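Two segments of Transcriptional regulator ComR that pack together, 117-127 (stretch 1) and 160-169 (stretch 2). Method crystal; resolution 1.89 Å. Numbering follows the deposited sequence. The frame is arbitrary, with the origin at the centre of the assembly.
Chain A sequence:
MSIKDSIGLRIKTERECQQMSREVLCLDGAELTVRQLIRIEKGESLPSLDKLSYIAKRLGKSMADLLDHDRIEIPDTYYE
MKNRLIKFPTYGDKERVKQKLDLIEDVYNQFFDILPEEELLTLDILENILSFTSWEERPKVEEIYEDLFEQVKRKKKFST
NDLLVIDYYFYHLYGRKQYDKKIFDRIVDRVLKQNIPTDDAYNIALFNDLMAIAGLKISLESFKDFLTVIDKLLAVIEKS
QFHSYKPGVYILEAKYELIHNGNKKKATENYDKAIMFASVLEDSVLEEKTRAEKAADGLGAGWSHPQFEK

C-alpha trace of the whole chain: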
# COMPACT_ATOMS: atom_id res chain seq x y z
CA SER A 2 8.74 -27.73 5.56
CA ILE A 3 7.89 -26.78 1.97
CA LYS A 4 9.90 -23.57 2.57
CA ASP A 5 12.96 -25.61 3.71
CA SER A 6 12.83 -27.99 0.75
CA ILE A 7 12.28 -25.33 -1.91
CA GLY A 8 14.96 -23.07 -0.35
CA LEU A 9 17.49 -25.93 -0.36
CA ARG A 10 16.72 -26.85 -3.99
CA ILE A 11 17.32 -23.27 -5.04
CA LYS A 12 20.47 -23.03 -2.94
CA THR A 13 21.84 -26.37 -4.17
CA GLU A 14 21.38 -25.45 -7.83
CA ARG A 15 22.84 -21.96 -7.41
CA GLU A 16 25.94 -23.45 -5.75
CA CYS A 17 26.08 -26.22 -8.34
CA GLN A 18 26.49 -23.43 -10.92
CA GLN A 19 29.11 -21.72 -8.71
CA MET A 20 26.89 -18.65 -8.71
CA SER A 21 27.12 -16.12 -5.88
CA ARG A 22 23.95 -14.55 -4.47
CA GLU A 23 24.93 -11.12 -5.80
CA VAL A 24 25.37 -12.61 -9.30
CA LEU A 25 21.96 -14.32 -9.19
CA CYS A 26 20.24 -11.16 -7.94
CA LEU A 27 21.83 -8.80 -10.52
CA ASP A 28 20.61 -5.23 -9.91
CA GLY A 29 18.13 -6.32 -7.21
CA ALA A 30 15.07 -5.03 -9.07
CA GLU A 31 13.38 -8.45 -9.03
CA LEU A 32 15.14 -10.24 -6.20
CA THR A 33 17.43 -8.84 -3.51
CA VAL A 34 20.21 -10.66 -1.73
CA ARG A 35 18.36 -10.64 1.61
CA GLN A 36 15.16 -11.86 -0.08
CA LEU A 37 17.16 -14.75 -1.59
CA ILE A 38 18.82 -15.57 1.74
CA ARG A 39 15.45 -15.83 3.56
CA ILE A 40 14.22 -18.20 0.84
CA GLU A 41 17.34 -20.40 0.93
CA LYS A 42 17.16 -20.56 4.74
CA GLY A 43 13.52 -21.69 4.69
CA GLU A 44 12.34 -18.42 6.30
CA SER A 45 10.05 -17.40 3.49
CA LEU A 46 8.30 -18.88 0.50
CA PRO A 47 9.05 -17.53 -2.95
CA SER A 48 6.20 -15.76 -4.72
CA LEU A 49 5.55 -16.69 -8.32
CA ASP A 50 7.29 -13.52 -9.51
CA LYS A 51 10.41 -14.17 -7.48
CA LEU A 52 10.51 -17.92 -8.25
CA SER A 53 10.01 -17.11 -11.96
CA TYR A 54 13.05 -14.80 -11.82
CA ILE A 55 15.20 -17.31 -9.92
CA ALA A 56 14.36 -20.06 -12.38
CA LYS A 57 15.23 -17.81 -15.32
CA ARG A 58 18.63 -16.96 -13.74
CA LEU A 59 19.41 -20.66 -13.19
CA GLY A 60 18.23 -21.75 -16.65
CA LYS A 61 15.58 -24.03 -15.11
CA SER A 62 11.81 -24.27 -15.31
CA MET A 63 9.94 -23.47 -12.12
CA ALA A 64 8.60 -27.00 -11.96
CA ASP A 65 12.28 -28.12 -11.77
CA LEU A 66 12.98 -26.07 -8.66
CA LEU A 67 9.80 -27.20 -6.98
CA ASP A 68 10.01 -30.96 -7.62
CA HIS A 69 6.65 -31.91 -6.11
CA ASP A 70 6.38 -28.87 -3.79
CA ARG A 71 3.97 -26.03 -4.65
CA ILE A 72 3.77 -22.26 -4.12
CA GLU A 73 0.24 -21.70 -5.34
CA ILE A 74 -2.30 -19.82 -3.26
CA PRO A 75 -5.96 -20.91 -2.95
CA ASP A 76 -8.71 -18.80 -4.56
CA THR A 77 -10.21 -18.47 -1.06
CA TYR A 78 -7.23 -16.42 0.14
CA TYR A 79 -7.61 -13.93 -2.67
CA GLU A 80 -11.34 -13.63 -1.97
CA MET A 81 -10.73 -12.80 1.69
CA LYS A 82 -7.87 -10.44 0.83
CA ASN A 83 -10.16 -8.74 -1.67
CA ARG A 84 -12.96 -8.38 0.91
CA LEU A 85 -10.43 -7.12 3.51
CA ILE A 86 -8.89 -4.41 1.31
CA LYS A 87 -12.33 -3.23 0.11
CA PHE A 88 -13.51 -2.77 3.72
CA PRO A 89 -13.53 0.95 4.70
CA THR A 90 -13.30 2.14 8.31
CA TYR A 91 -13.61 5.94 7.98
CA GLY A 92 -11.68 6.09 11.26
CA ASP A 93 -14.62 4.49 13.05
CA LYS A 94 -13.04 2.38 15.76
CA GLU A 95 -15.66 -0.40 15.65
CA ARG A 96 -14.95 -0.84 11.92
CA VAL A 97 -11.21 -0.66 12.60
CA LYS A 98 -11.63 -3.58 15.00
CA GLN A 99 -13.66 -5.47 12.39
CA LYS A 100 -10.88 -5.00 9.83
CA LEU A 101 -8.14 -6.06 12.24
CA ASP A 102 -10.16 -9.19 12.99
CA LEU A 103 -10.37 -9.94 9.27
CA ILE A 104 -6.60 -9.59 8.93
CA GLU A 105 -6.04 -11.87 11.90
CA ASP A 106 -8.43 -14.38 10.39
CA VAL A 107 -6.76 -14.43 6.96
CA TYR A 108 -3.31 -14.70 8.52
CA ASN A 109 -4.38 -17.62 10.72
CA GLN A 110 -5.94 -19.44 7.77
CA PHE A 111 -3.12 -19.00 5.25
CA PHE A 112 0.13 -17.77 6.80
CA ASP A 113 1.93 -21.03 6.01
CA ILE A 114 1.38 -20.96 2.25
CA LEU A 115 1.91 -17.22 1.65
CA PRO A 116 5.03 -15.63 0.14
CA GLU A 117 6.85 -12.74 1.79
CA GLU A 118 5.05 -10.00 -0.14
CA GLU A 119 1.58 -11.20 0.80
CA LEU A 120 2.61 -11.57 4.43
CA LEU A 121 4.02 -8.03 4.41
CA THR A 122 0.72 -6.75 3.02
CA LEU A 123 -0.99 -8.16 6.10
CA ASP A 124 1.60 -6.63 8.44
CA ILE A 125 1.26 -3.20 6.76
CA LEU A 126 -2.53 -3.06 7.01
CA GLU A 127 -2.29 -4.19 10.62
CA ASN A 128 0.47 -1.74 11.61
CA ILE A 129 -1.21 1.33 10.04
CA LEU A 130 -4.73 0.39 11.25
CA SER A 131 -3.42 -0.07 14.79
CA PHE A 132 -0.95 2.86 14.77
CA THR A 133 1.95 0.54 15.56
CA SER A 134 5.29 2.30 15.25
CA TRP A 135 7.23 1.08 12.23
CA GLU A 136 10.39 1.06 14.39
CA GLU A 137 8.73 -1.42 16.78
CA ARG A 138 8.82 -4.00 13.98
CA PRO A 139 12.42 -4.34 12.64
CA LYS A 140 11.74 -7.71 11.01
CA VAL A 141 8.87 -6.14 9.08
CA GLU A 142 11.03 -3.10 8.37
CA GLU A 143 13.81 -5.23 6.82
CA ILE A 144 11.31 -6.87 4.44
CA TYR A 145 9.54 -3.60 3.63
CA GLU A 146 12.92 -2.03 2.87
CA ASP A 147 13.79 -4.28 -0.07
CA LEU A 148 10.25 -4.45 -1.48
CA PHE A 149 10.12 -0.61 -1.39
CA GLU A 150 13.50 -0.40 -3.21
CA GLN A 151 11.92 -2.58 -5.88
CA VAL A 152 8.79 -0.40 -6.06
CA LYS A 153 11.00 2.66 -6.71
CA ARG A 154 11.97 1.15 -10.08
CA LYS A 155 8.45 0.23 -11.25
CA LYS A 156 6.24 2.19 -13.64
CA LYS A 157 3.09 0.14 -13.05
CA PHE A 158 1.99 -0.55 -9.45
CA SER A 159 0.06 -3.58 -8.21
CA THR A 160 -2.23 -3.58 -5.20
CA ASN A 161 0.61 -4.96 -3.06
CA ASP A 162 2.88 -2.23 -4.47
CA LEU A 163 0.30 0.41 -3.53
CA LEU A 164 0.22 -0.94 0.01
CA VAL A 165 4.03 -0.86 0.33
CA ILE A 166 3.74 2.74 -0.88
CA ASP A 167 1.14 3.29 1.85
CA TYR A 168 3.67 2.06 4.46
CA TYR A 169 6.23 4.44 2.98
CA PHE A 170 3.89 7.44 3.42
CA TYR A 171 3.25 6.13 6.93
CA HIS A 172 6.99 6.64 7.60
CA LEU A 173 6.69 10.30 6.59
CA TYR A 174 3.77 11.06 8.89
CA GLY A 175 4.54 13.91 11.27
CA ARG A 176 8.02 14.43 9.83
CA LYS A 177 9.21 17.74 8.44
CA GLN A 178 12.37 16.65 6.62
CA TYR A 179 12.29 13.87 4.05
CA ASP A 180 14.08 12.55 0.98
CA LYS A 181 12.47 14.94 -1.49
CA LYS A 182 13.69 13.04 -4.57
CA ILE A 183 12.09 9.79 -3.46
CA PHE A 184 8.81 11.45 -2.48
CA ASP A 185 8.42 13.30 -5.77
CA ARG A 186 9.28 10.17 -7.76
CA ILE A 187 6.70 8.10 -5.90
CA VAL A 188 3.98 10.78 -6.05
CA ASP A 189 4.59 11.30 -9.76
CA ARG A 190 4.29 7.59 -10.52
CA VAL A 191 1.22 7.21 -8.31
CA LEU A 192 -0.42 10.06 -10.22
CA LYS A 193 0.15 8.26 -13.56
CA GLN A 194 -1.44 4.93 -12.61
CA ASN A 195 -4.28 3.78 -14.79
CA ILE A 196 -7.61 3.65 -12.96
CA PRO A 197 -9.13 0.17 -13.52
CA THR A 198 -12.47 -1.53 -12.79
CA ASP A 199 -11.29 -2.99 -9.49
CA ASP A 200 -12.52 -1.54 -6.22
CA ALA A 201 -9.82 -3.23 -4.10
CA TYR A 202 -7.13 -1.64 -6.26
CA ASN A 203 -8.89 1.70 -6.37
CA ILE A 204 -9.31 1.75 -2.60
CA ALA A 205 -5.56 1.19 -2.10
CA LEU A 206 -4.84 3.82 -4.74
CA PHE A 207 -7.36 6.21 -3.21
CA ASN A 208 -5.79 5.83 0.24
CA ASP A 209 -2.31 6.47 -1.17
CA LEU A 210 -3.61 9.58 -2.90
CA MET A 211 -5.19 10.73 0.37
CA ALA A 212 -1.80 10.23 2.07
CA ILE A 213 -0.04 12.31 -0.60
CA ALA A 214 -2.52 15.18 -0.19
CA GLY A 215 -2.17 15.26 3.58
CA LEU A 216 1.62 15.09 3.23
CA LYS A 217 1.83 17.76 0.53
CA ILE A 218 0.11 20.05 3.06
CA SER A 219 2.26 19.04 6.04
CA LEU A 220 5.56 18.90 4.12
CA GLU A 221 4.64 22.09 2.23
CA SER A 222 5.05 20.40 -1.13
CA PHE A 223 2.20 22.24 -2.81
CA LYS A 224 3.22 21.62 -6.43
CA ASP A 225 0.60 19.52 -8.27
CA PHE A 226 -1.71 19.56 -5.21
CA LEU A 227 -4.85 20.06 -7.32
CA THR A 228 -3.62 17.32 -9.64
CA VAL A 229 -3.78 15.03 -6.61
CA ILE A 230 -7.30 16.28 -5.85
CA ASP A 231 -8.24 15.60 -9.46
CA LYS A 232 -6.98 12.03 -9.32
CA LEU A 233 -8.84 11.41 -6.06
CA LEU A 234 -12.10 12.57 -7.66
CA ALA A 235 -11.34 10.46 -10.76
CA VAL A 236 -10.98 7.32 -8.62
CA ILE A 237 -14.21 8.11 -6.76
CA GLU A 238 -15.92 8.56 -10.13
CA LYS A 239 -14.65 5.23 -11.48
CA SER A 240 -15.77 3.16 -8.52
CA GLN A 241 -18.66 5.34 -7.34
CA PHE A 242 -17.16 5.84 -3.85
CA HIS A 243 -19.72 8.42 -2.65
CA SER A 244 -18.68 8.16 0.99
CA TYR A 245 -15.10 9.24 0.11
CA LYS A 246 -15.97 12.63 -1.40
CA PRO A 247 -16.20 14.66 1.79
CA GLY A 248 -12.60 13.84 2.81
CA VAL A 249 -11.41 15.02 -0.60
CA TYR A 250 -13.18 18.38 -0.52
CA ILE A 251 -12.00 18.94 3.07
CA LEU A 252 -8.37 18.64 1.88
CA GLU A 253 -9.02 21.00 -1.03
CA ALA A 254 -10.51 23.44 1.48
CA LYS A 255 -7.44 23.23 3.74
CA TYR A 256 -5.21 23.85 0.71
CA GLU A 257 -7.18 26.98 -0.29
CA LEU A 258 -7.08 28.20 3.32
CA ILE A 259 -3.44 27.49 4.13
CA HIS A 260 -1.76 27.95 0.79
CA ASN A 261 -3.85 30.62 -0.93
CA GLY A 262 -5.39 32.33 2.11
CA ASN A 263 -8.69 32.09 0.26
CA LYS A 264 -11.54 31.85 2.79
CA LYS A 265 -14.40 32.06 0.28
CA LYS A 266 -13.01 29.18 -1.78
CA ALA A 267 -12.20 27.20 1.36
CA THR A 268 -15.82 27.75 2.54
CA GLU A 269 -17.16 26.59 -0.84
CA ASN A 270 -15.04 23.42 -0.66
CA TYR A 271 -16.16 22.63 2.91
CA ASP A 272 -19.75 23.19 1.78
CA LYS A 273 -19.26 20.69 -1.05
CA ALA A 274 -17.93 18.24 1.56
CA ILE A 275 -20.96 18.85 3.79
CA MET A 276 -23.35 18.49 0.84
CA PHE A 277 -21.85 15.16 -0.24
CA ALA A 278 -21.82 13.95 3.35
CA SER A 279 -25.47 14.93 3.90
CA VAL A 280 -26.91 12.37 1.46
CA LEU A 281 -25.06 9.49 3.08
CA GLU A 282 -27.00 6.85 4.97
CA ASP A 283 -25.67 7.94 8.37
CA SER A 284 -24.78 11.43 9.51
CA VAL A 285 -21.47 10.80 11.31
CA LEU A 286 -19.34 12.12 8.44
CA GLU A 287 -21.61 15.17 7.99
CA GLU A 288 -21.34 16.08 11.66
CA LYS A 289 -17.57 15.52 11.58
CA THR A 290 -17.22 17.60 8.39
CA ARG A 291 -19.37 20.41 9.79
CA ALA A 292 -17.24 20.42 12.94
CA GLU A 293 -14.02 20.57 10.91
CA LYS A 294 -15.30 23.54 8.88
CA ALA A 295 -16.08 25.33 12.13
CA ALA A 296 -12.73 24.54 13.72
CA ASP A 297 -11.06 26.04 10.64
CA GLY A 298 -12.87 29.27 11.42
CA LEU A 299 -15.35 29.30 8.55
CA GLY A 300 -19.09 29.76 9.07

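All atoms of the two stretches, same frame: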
# COMPACT_ATOMS: atom_id res chain seq x y z
N GLU A 117 6.45 -13.88 0.99
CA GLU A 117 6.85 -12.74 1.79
C GLU A 117 6.02 -11.49 1.50
O GLU A 117 5.64 -10.77 2.43
CB GLU A 117 8.32 -12.46 1.55
CG GLU A 117 9.02 -11.68 2.60
CD GLU A 117 10.52 -11.67 2.34
OE1 GLU A 117 11.22 -12.62 2.79
OE2 GLU A 117 10.98 -10.73 1.66
N GLU A 118 5.75 -11.23 0.23
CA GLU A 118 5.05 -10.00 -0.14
C GLU A 118 3.60 -9.97 0.32
O GLU A 118 3.07 -8.91 0.65
CB GLU A 118 5.08 -9.80 -1.66
CG GLU A 118 6.45 -9.87 -2.26
CD GLU A 118 6.80 -11.27 -2.76
OE1 GLU A 118 6.90 -12.21 -1.93
OE2 GLU A 118 6.99 -11.40 -4.00
N GLU A 119 2.94 -11.13 0.31
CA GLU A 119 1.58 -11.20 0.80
C GLU A 119 1.56 -11.01 2.31
O GLU A 119 0.71 -10.28 2.85
CB GLU A 119 0.93 -12.54 0.42
CG GLU A 119 0.66 -12.68 -1.09
CD GLU A 119 -0.32 -11.64 -1.63
OE1 GLU A 119 -1.30 -11.28 -0.93
OE2 GLU A 119 -0.11 -11.16 -2.77
N LEU A 120 2.51 -11.65 2.98
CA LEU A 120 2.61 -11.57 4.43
C LEU A 120 2.89 -10.14 4.85
O LEU A 120 2.34 -9.70 5.86
CB LEU A 120 3.72 -12.49 4.95
CG LEU A 120 3.36 -13.98 4.94
CD1 LEU A 120 4.59 -14.85 5.24
CD2 LEU A 120 2.26 -14.22 5.96
N LEU A 121 3.75 -9.44 4.11
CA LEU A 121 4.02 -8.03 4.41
C LEU A 121 2.77 -7.17 4.25
O LEU A 121 2.52 -6.25 5.03
CB LEU A 121 5.13 -7.46 3.52
CG LEU A 121 5.36 -5.95 3.74
CD1 LEU A 121 6.01 -5.71 5.10
CD2 LEU A 121 6.20 -5.34 2.63
N THR A 122 1.97 -7.47 3.23
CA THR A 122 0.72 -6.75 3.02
C THR A 122 -0.15 -6.82 4.27
O THR A 122 -0.76 -5.81 4.68
CB THR A 122 -0.06 -7.29 1.80
OG1 THR A 122 0.50 -6.73 0.60
CG2 THR A 122 -1.52 -6.90 1.88
N LEU A 123 -0.19 -7.99 4.90
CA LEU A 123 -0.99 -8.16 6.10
C LEU A 123 -0.40 -7.35 7.26
O LEU A 123 -1.13 -6.68 7.98
CB LEU A 123 -1.10 -9.63 6.47
CG LEU A 123 -1.85 -10.49 5.44
CD1 LEU A 123 -1.94 -11.96 5.86
CD2 LEU A 123 -3.24 -9.91 5.17
N ASP A 124 0.92 -7.41 7.41
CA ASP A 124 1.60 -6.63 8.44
C ASP A 124 1.36 -5.12 8.28
O ASP A 124 1.15 -4.42 9.26
CB ASP A 124 3.10 -6.93 8.42
CG ASP A 124 3.45 -8.24 9.11
OD1 ASP A 124 2.74 -8.66 10.04
OD2 ASP A 124 4.47 -8.84 8.71
N ILE A 125 1.43 -4.63 7.04
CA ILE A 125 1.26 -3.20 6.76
C ILE A 125 -0.13 -2.71 7.14
O ILE A 125 -0.27 -1.72 7.86
CB ILE A 125 1.49 -2.87 5.27
CG1 ILE A 125 2.97 -2.96 4.91
CG2 ILE A 125 0.96 -1.46 4.93
CD1 ILE A 125 3.23 -2.79 3.42
N LEU A 126 -1.16 -3.39 6.65
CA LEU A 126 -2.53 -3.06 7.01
C LEU A 126 -2.71 -3.05 8.52
O LEU A 126 -3.34 -2.14 9.08
CB LEU A 126 -3.51 -4.06 6.39
CG LEU A 126 -3.64 -3.99 4.87
CD1 LEU A 126 -4.38 -5.20 4.35
CD2 LEU A 126 -4.35 -2.70 4.48
N GLU A 127 -2.15 -4.05 9.18
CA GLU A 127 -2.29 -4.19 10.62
C GLU A 127 -1.57 -3.07 11.36
O GLU A 127 -2.13 -2.48 12.29
CB GLU A 127 -1.78 -5.55 11.09
CG GLU A 127 -2.13 -5.88 12.52
CD GLU A 127 -1.38 -7.10 13.04
OE1 GLU A 127 -2.04 -8.01 13.58
OE2 GLU A 127 -0.14 -7.14 12.93
N THR A 160 -1.61 -3.88 -6.48
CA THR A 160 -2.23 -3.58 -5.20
C THR A 160 -1.22 -3.73 -4.08
O THR A 160 -1.11 -2.83 -3.24
CB THR A 160 -3.45 -4.48 -4.92
OG1 THR A 160 -4.39 -4.33 -5.99
CG2 THR A 160 -4.13 -4.06 -3.63
N ASN A 161 -0.44 -4.82 -4.07
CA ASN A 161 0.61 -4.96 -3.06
C ASN A 161 1.60 -3.80 -3.11
O ASN A 161 2.02 -3.29 -2.07
CB ASN A 161 1.39 -6.29 -3.19
CG ASN A 161 0.56 -7.50 -2.80
OD1 ASN A 161 -0.48 -7.37 -2.14
ND2 ASN A 161 1.03 -8.68 -3.18
N ASP A 162 1.98 -3.39 -4.32
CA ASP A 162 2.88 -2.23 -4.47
C ASP A 162 2.29 -0.98 -3.82
O ASP A 162 2.99 -0.23 -3.11
CB ASP A 162 3.16 -1.92 -5.95
CG ASP A 162 3.96 -3.00 -6.64
OD1 ASP A 162 4.66 -3.78 -5.95
OD2 ASP A 162 3.89 -3.06 -7.89
N LEU A 163 1.00 -0.75 -4.08
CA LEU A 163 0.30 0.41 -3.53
C LEU A 163 0.29 0.37 -2.02
O LEU A 163 0.35 1.41 -1.37
CB LEU A 163 -1.14 0.48 -4.06
CG LEU A 163 -1.28 0.85 -5.53
CD1 LEU A 163 -2.74 0.96 -5.88
CD2 LEU A 163 -0.56 2.14 -5.86
N LEU A 164 0.23 -0.83 -1.45
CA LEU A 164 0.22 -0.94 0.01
C LEU A 164 1.62 -0.72 0.59
O LEU A 164 1.76 -0.13 1.66
CB LEU A 164 -0.36 -2.29 0.43
CG LEU A 164 -1.86 -2.39 0.12
CD1 LEU A 164 -2.41 -3.78 0.41
CD2 LEU A 164 -2.66 -1.36 0.88
N VAL A 165 2.66 -1.19 -0.09
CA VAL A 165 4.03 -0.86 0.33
C VAL A 165 4.18 0.67 0.32
O VAL A 165 4.76 1.27 1.23
CB VAL A 165 5.08 -1.50 -0.60
CG1 VAL A 165 6.47 -0.96 -0.29
CG2 VAL A 165 5.04 -3.04 -0.50
N ILE A 166 3.66 1.29 -0.73
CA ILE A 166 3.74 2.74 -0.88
C ILE A 166 2.94 3.42 0.24
O ILE A 166 3.31 4.50 0.72
CB ILE A 166 3.22 3.19 -2.27
CG1 ILE A 166 4.21 2.75 -3.35
CG2 ILE A 166 3.03 4.72 -2.32
CD1 ILE A 166 3.76 3.04 -4.77
N ASP A 167 1.86 2.79 0.68
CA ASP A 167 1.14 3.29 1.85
C ASP A 167 2.05 3.28 3.09
O ASP A 167 2.11 4.27 3.84
CB ASP A 167 -0.12 2.45 2.09
CG ASP A 167 -1.23 3.24 2.73
OD1 ASP A 167 -1.01 4.42 3.08
OD2 ASP A 167 -2.33 2.66 2.88
N TYR A 168 2.78 2.18 3.30
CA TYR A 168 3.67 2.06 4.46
C TYR A 168 4.78 3.11 4.40
O TYR A 168 5.22 3.64 5.43
CB TYR A 168 4.28 0.65 4.53
CG TYR A 168 4.66 0.20 5.93
CD1 TYR A 168 3.81 0.41 7.01
CD2 TYR A 168 5.86 -0.47 6.16
CE1 TYR A 168 4.15 -0.02 8.28
CE2 TYR A 168 6.21 -0.92 7.43
CZ TYR A 168 5.35 -0.68 8.48
OH TYR A 168 5.70 -1.13 9.74
N TYR A 169 5.24 3.39 3.18
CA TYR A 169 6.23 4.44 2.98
C TYR A 169 5.69 5.80 3.46
O TYR A 169 6.32 6.47 4.27
CB TYR A 169 6.65 4.50 1.50
CG TYR A 169 7.28 5.83 1.09
CD1 TYR A 169 8.47 6.28 1.68
CD2 TYR A 169 6.70 6.62 0.11
CE1 TYR A 169 9.05 7.49 1.31
CE2 TYR A 169 7.27 7.85 -0.27
CZ TYR A 169 8.44 8.27 0.34
OH TYR A 169 9.00 9.47 -0.02

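Residues 117-127 and 160-169 are both helical, and their axes cross at 41° with a closest approach of 9.6 Å. The contact is polar at its N-terminal end and apolar beyond it.

Asn161 anchors the polar end. Its CA-to-CB bond points toward the other helix. With chi1 at m and chi2 at -16°, the amide reaches two side chains at once. Its ND2 donates to Glu119 OE2 at 2.8 Å, and the N-H...acceptor angle of 168° is nearly straight. The CA-to-CB bond of Glu119 points away from stretch 2. Chi1 and chi2 are both m, and this folded chain brings the carboxylate back to the amide. Thr122 OG1 lies 3.0 Å from Asn161 OD1, a weak hydrogen bond. OG1 is also 3.4 Å from Glu118 O, one turn back in its own helix, so its single proton has two acceptors within reach. The m rotamer of Thr122 (chi1 -81°) places OG1 near both oxygens. It also leaves the methyl free to meet Leu164, with CG2 to CD1 at 3.6 Å.

Ile125 is the most covered residue of the contact. Its CA-to-CB bond points sideways, but with chi1 m and chi2 t the end of the side chain comes nearer to stretch 2. CD1 then rests on the backbone, 3.5 Å from Leu164 O and 3.7 Å from Val165 CA. CG1 sits over one face of the Tyr168 ring, 4.1 Å from the ring centroid and 25° off the normal. This is a CH-pi contact. Tyr168, with chi1 t, presents that face to Ile125.

Leucines extend the apolar packing. Leu126, also m,t, brings CD2 to 4.2 Å from Leu164 CD2. Leu121 takes the t,p rotamer instead, and its CD2 lies 4.1 Å from Val165 CG2.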